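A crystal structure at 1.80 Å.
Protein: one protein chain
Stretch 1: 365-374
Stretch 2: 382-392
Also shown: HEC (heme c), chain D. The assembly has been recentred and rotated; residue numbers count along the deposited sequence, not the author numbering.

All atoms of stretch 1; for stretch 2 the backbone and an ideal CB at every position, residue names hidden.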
# COMPACT_ATOMS: atom_id res chain seq x y z
N VAL A 365 -5.48 14.50 -25.41
CA VAL A 365 -6.61 15.38 -25.53
C VAL A 365 -7.84 14.77 -24.89
O VAL A 365 -8.59 15.49 -24.21
CB VAL A 365 -6.90 15.75 -27.03
CG1 VAL A 365 -8.13 16.66 -27.12
CG2 VAL A 365 -5.72 16.54 -27.56
N ILE A 366 -8.08 13.48 -25.15
CA ILE A 366 -9.25 12.83 -24.65
C ILE A 366 -9.12 12.87 -23.14
O ILE A 366 -10.06 13.23 -22.43
CB ILE A 366 -9.31 11.38 -25.15
CG1 ILE A 366 -9.65 11.33 -26.67
CG2 ILE A 366 -10.42 10.62 -24.40
CD1 ILE A 366 -9.08 10.07 -27.33
N TYR A 367 -7.93 12.50 -22.65
CA TYR A 367 -7.67 12.44 -21.18
C TYR A 367 -8.17 13.74 -20.49
O TYR A 367 -8.93 13.71 -19.51
CB TYR A 367 -6.17 12.17 -20.91
CG TYR A 367 -5.90 12.17 -19.39
CD1 TYR A 367 -5.75 13.34 -18.71
CD2 TYR A 367 -5.84 10.99 -18.67
CE1 TYR A 367 -5.58 13.37 -17.33
CE2 TYR A 367 -5.67 11.01 -17.31
CZ TYR A 367 -5.54 12.17 -16.66
OH TYR A 367 -5.39 12.16 -15.30
N HIS A 368 -7.76 14.89 -21.03
CA HIS A 368 -8.01 16.18 -20.40
C HIS A 368 -9.33 16.83 -20.81
O HIS A 368 -9.85 17.73 -20.12
CB HIS A 368 -6.86 17.10 -20.77
CG HIS A 368 -5.56 16.71 -20.13
ND1 HIS A 368 -4.68 15.83 -20.72
CD2 HIS A 368 -5.02 17.08 -18.90
CE1 HIS A 368 -3.61 15.69 -19.89
NE2 HIS A 368 -3.81 16.47 -18.80
N GLU A 369 -9.95 16.37 -21.90
CA GLU A 369 -11.07 17.14 -22.40
C GLU A 369 -12.36 16.41 -22.63
O GLU A 369 -13.40 17.06 -22.70
CB GLU A 369 -10.69 17.92 -23.69
CG GLU A 369 -9.51 18.88 -23.49
CD GLU A 369 -9.09 19.62 -24.75
OE1 GLU A 369 -9.90 19.73 -25.70
OE2 GLU A 369 -7.96 20.12 -24.81
N ARG A 370 -12.30 15.08 -22.77
CA ARG A 370 -13.52 14.34 -23.15
C ARG A 370 -14.42 14.18 -21.93
O ARG A 370 -14.00 13.61 -20.92
CB ARG A 370 -13.18 12.99 -23.78
CG ARG A 370 -14.18 12.49 -24.85
CD ARG A 370 -15.49 11.98 -24.30
NE ARG A 370 -15.96 10.77 -25.02
CZ ARG A 370 -17.05 10.08 -24.68
NH1 ARG A 370 -17.81 10.51 -23.67
NH2 ARG A 370 -17.41 8.99 -25.35
N ASP A 371 -15.64 14.69 -22.00
CA ASP A 371 -16.57 14.56 -20.89
C ASP A 371 -17.16 13.17 -20.95
O ASP A 371 -17.80 12.81 -21.92
CB ASP A 371 -17.66 15.61 -20.98
CG ASP A 371 -18.65 15.57 -19.79
OD1 ASP A 371 -18.71 14.60 -18.94
OD2 ASP A 371 -19.40 16.57 -19.72
N LEU A 372 -16.98 12.37 -19.90
CA LEU A 372 -17.50 11.00 -19.93
C LEU A 372 -19.00 10.92 -19.84
O LEU A 372 -19.60 9.90 -20.21
CB LEU A 372 -16.79 10.07 -18.89
CG LEU A 372 -15.29 9.88 -19.18
CD1 LEU A 372 -14.63 9.15 -18.02
CD2 LEU A 372 -14.99 9.18 -20.50
N TRP A 373 -19.59 12.02 -19.36
CA TRP A 373 -21.03 12.22 -19.25
C TRP A 373 -21.57 13.00 -20.42
O TRP A 373 -22.73 13.38 -20.38
CB TRP A 373 -21.35 12.98 -17.97
CG TRP A 373 -21.19 12.18 -16.72
CD1 TRP A 373 -22.20 11.54 -15.98
CD2 TRP A 373 -19.93 11.88 -16.02
NE1 TRP A 373 -21.66 10.92 -14.88
CE2 TRP A 373 -20.30 11.06 -14.86
CE3 TRP A 373 -18.59 12.21 -16.22
CZ2 TRP A 373 -19.34 10.59 -13.95
CZ3 TRP A 373 -17.62 11.71 -15.31
CH2 TRP A 373 -18.00 10.92 -14.20
N ALA A 374 -20.77 13.24 -21.47
CA ALA A 374 -21.27 14.00 -22.64
C ALA A 374 -22.48 13.33 -23.29
O ALA A 374 -22.63 12.11 -23.26
CB ALA A 374 -20.18 14.17 -23.66
N UNK A 382 -23.77 9.70 -10.48
CA UNK A 382 -23.57 11.10 -10.12
C UNK A 382 -22.22 11.63 -10.65
O UNK A 382 -21.18 10.94 -10.53
CB UNK A 382 -23.64 11.26 -8.60
N UNK A 383 -22.22 12.84 -11.21
CA UNK A 383 -21.03 13.39 -11.82
C UNK A 383 -20.47 14.44 -10.90
O UNK A 383 -21.20 15.34 -10.51
CB UNK A 383 -21.32 13.97 -13.21
N UNK A 384 -19.18 14.35 -10.55
CA UNK A 384 -18.61 15.42 -9.74
C UNK A 384 -18.44 16.76 -10.45
O UNK A 384 -18.56 16.86 -11.68
CB UNK A 384 -17.25 14.97 -9.21
N UNK A 385 -18.13 17.79 -9.66
CA UNK A 385 -17.82 19.13 -10.19
C UNK A 385 -16.60 18.97 -11.08
O UNK A 385 -15.65 18.31 -10.68
CB UNK A 385 -17.57 20.15 -9.08
N UNK A 386 -16.59 19.58 -12.26
CA UNK A 386 -15.39 19.53 -13.13
C UNK A 386 -15.89 19.24 -14.53
O UNK A 386 -17.09 19.38 -14.80
CB UNK A 386 -14.38 18.48 -12.67
N UNK A 387 -15.00 18.81 -15.42
CA UNK A 387 -15.35 18.65 -16.85
C UNK A 387 -15.60 17.19 -17.30
O UNK A 387 -15.69 16.89 -18.50
CB UNK A 387 -14.23 19.24 -17.70
N UNK A 388 -15.75 16.28 -16.33
CA UNK A 388 -16.12 14.90 -16.63
C UNK A 388 -15.01 14.07 -17.27
O UNK A 388 -15.26 12.90 -17.72
CB UNK A 388 -17.34 14.90 -17.56
N UNK A 389 -13.81 14.67 -17.36
CA UNK A 389 -12.69 13.96 -18.00
C UNK A 389 -11.87 13.17 -16.99
O UNK A 389 -12.07 13.31 -15.78
CB UNK A 389 -11.78 14.95 -18.73
N UNK A 390 -10.98 12.30 -17.49
CA UNK A 390 -10.02 11.60 -16.56
C UNK A 390 -9.34 12.59 -15.65
O UNK A 390 -9.16 12.35 -14.44
CB UNK A 390 -8.96 10.82 -17.34
N UNK A 391 -8.95 13.70 -16.26
CA UNK A 391 -8.27 14.79 -15.56
C UNK A 391 -9.05 15.37 -14.40
O UNK A 391 -8.43 15.74 -13.42
CB UNK A 391 -7.95 15.91 -16.55
N UNK A 392 -10.39 15.44 -14.50
CA UNK A 392 -11.23 15.97 -13.42
C UNK A 392 -11.15 15.18 -12.12
O UNK A 392 -11.71 15.59 -11.14
CB UNK A 392 -12.69 16.01 -13.88
FE HEC D . -10.08 6.56 -12.94
CHA HEC D . -8.91 4.14 -10.76
CHB HEC D . -7.70 5.60 -15.41
CHC HEC D . -11.54 8.58 -15.28
CHD HEC D . -11.58 8.20 -10.35
NA HEC D . -8.55 5.24 -13.01
C1A HEC D . -8.30 4.21 -12.07
C2A HEC D . -7.25 3.30 -12.53
C3A HEC D . -6.89 3.74 -13.89
C4A HEC D . -7.75 4.88 -14.17
CMA HEC D . -5.83 3.12 -14.77
CAA HEC D . -6.56 2.19 -11.75
CBA HEC D . -5.49 3.01 -10.94
CGA HEC D . -4.81 2.13 -9.88
O1A HEC D . -5.30 0.98 -9.71
O2A HEC D . -3.78 2.47 -9.21
NB HEC D . -9.66 6.98 -15.01
C1B HEC D . -8.71 6.56 -15.85
C2B HEC D . -8.76 7.10 -17.21
C3B HEC D . -9.94 7.98 -17.16
C4B HEC D . -10.40 7.83 -15.79
CMB HEC D . -7.80 6.79 -18.34
CAB HEC D . -10.56 8.80 -18.27
CBB HEC D . -11.12 8.03 -19.30
NC HEC D . -11.19 8.15 -12.84
C1C HEC D . -11.87 8.81 -13.91
C2C HEC D . -12.88 9.77 -13.49
C3C HEC D . -12.88 9.66 -12.05
C4C HEC D . -11.90 8.60 -11.69
CMC HEC D . -13.74 10.67 -14.37
CAC HEC D . -13.78 10.46 -11.15
CBC HEC D . -15.12 10.53 -11.27
ND HEC D . -10.15 6.29 -10.98
C1D HEC D . -10.84 6.96 -10.06
C2D HEC D . -10.80 6.48 -8.68
C3D HEC D . -10.02 5.27 -8.80
C4D HEC D . -9.71 5.23 -10.22
CMD HEC D . -11.44 7.08 -7.45
CAD HEC D . -9.65 4.32 -7.68
CBD HEC D . -10.69 3.20 -7.75
CGD HEC D . -10.45 2.12 -6.72
O1D HEC D . -11.33 1.76 -5.93
O2D HEC D . -9.32 1.66 -6.72

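Position 382 starts the stretch with its CA-to-CB bond pointing away from stretch 1 and nothing of that stretch within 5.5 Å of the ideal CB. Many residues would suit, proline included. It is Pro382, and its backbone rather than its ring comes near the indole, Pro382 O lying 3.9 Å from Trp373 CZ2.

At position 383 CA-to-CB points toward stretch 1, the ideal CB sits 3.5 Å from Trp373 NE1, and the carboxylate of Asp371 lies farther along. A long aliphatic chain would suit the indole face, and a basic end would also answer the charge; arginine or lysine could do both. The residue is Lys383. Its CB packs 3.5 Å from the centroid of the five-membered ring of Trp373, a CH-pi contact, and the extended chain carries Lys383 NZ to 2.9 Å from Asp371 OD2, a salt bridge.

At position 384 the bond points sideways and the ideal CB meets nothing of stretch 1, so small or compact residues would serve, and phi of -70° admits proline. Pro384 lays its CD 4.2 Å from Trp373 CH2, a loose apolar contact. Position 385 is out of reach and leaves the choice open; it is Ala385. Position 386 is also out of reach, but its backbone decides: at phi 136° and psi -163° a CB would jam against the preceding carbonyl. It is Gly386.

Position 387 points sideways, its ideal CB 5.2 Å from His368 O. A short polar side chain, especially one able to donate, would suit this carbonyl-lined space. Asn387 is found, its chi1 p and its end turned nearer stretch 1. Water 2 lies 2.8 Å from both Asn387 O and Glu369 O and bridges the two carbonyls.

Position 388 has positive phi, and its ideal CB would fall 2.0 Å from Asp371 OD1, a clash. Glycine is the clear answer, and Gly388 lets the chains close up: Leu372 N donates to Gly388 O at 2.8 Å, while Asp371 OD1 is free to accept from Trp373 N, also at 2.8 Å.

At position 389 the ideal CB is 3.2 Å from Tyr367 O and 3.4 Å from Arg370 O, with His368 O close by. Such crowded acceptors favour something small with a proton to give: serine, perhaps threonine. Ser389 OG makes a weak hydrogen bond to His368 O at 3.4 Å and caps the coming helix, weakly accepting from the backbone N of 392.

Position 390 points toward stretch 1, its ideal CB 3.3 Å from Tyr367 CE2. A slim side chain suits the ring face, and the nearby heme makes cysteine attractive. Cys390 SG is bonded covalently to HEC CAB, and its CB lies 3.5 Å from the Tyr367 ring centroid.

The ideal CB at position 391 is 3.6 Å from Tyr367 CE1 and 3.9 Å from His368 CA, where a small apolar group fits. Ala391 N donates to Tyr367 O at 3.3 Å.

Position 392 makes no contact, so stretch 1 sets no rule. Ser392 OG donates to Ser389 O at 2.6 Å.

Stretch 2, residues 382-392: PKPAGNGSCAS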
# COMPACT_ATOMS: atom_id res chain seq x y z
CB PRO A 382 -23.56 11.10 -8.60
CG PRO A 382 -24.22 9.82 -8.17
CD PRO A 382 -24.03 8.84 -9.30
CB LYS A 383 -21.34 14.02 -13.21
CG LYS A 383 -20.16 14.80 -13.79
CD LYS A 383 -20.49 15.46 -15.11
CE LYS A 383 -19.43 16.47 -15.51
NZ LYS A 383 -19.83 16.99 -16.86
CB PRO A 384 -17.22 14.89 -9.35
CG PRO A 384 -17.34 13.38 -9.43
CD PRO A 384 -18.28 13.17 -10.64
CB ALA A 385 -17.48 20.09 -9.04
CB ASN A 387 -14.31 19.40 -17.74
CG ASN A 387 -13.10 18.56 -18.07
OD1 ASN A 387 -12.46 18.75 -19.10
ND2 ASN A 387 -12.74 17.66 -17.18
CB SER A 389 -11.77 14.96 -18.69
OG SER A 389 -11.07 15.72 -17.72
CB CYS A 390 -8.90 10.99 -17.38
SG CYS A 390 -9.42 9.97 -18.77
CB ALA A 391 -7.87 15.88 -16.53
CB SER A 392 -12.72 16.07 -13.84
OG SER A 392 -13.29 14.79 -14.09
O HOH W 1 -11.79 11.99 -20.36
O HOH W 2 -15.26 18.22 -20.98
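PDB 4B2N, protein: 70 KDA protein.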